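Local coordinates for peptidoglycan-recognition protein LC (Drosophila melanogaster, PDB 2F2L) that activates the imd/Relish pathway of the humoral immune response to Gram-negative peptidoglycan, probably as a pattern-recognition receptor, of which this is the extracellular domain, at residues Ile63-Leu68 / Ser99-Gly104. Numbering follows the deposited sequence.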
# COMPACT_ATOMS: atom_id res chain seq x y z
N ILE A 63 2.43 -4.82 8.06
CA ILE A 63 3.63 -4.04 8.34
C ILE A 63 4.00 -4.22 9.81
O ILE A 63 3.13 -4.28 10.68
CB ILE A 63 3.46 -2.55 7.95
CG1 ILE A 63 4.82 -1.86 7.84
CG2 ILE A 63 2.45 -1.82 8.89
CD1 ILE A 63 4.82 -0.67 6.91
N ALA A 64 5.30 -4.35 10.10
CA ALA A 64 5.74 -4.89 11.37
C ALA A 64 5.59 -3.90 12.54
O ALA A 64 5.64 -4.32 13.71
CB ALA A 64 7.21 -5.39 11.27
N TYR A 65 5.36 -2.62 12.23
CA TYR A 65 5.55 -1.54 13.19
C TYR A 65 4.26 -0.83 13.59
O TYR A 65 3.31 -0.76 12.83
CB TYR A 65 6.54 -0.51 12.65
CG TYR A 65 7.74 -1.10 11.98
CD1 TYR A 65 8.76 -1.69 12.71
CD2 TYR A 65 7.85 -1.08 10.60
CE1 TYR A 65 9.86 -2.26 12.07
CE2 TYR A 65 8.92 -1.63 9.97
CZ TYR A 65 9.92 -2.22 10.69
OH TYR A 65 10.98 -2.74 9.98
N ASN A 66 4.26 -0.27 14.79
CA ASN A 66 3.12 0.52 15.23
C ASN A 66 3.00 1.85 14.48
O ASN A 66 1.92 2.22 14.03
CB ASN A 66 3.16 0.72 16.74
CG ASN A 66 3.04 -0.60 17.48
OD1 ASN A 66 4.05 -1.15 17.90
ND2 ASN A 66 1.81 -1.12 17.61
N PHE A 67 4.12 2.54 14.34
CA PHE A 67 4.18 3.82 13.61
C PHE A 67 5.49 3.86 12.88
O PHE A 67 6.44 3.24 13.32
CB PHE A 67 4.09 5.01 14.58
CG PHE A 67 2.78 5.10 15.28
CD1 PHE A 67 1.69 5.67 14.66
CD2 PHE A 67 2.62 4.55 16.54
CE1 PHE A 67 0.46 5.73 15.30
CE2 PHE A 67 1.39 4.60 17.19
CZ PHE A 67 0.32 5.19 16.57
N LEU A 68 5.51 4.58 11.76
CA LEU A 68 6.73 4.82 11.00
C LEU A 68 6.92 6.34 10.85
O LEU A 68 5.96 7.06 10.60
CB LEU A 68 6.66 4.16 9.62
CG LEU A 68 6.48 2.62 9.64
CD1 LEU A 68 5.02 2.25 9.49
CD2 LEU A 68 7.30 1.95 8.54
N SER A 99 6.52 0.10 18.73
CA SER A 99 7.66 0.33 17.86
C SER A 99 7.48 1.57 16.99
O SER A 99 6.40 1.80 16.42
CB SER A 99 7.92 -0.88 16.98
OG SER A 99 6.80 -1.25 16.20
N PHE A 100 8.54 2.39 16.93
CA PHE A 100 8.63 3.52 16.01
C PHE A 100 9.74 3.15 15.04
O PHE A 100 10.90 3.05 15.44
CB PHE A 100 9.04 4.84 16.69
CG PHE A 100 8.05 5.39 17.69
CD1 PHE A 100 6.81 4.82 17.90
CD2 PHE A 100 8.39 6.52 18.42
CE1 PHE A 100 5.92 5.37 18.83
CE2 PHE A 100 7.51 7.06 19.34
CZ PHE A 100 6.29 6.49 19.55
N ALA A 101 9.39 2.97 13.77
CA ALA A 101 10.39 2.68 12.74
C ALA A 101 10.74 3.98 12.01
O ALA A 101 9.85 4.76 11.65
CB ALA A 101 9.87 1.67 11.77
N TYR A 102 12.03 4.20 11.80
CA TYR A 102 12.51 5.41 11.14
C TYR A 102 12.80 5.04 9.69
O TYR A 102 13.55 4.12 9.42
CB TYR A 102 13.72 5.98 11.93
CG TYR A 102 13.22 6.56 13.24
CD1 TYR A 102 12.91 7.90 13.35
CD2 TYR A 102 12.90 5.72 14.31
CE1 TYR A 102 12.39 8.43 14.52
CE2 TYR A 102 12.36 6.23 15.49
CZ TYR A 102 12.11 7.59 15.59
OH TYR A 102 11.56 8.10 16.75
N ILE A 103 12.14 5.73 8.77
CA ILE A 103 12.26 5.39 7.35
C ILE A 103 13.61 5.83 6.81
O ILE A 103 13.90 7.01 6.70
CB ILE A 103 11.14 5.99 6.50
CG1 ILE A 103 9.78 5.52 7.04
CG2 ILE A 103 11.32 5.59 5.02
CD1 ILE A 103 8.62 6.27 6.48
N GLY A 104 14.44 4.84 6.48
CA GLY A 104 15.80 5.10 6.03
C GLY A 104 16.78 4.09 6.61
O GLY A 104 16.38 3.09 7.19
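Asn-66 OD1 accepts the backbone N-H of Ser-99 at 2.9 Å, the donor N tilted 23° from the plane of the amide. The serine answers in the other direction: its OG, turned between its own backbone N and carbonyl carbon (chi1 56°), takes the N-H of Asn-66 at 3.1 Å. Each residue thus uses a side-chain oxygen to receive the other's main-chain N-H, and the asparagine is held at both ends of its amide, since ND2 donates to Gly-80 O and Lys-83 O. Regular pairing begins one residue on. Phe-67 N reaches Ser-99 O at 3.2 Å, and Ala-101 N reaches Phe-67 O at 3.0 Å, so Phe-67 bonds to the residues before and after Phe-100, as in a parallel sheet. Strands 67-69 and 98-102 are inner neighbours in the mixed sheet of the PGRP domain, which has the N-acetylmuramoyl-L-alanine amidase fold, with helices on both of its faces. Leu-68 CA adds a CA-H...O contact to Ala-101 O. On one face the rings of Phe-67 and Phe-100 lie side by side, CD2 to CE1 4.1 Å, and both rest on Leu-122 of helix 113-128. On the other, Ala-101 CB sits over the centre of the Tyr-65 ring, 3.5 Å from its centroid, a CH-pi contact; Ala-64 CB covers the opposite side of that ring, clamping it between two methyls. Leu-68 CG also packs against Ala-101 CB, while Ile-103 stretches CD1 to Leu-68 CB (4.3 Å) and meets Val-47 of helix 40-57.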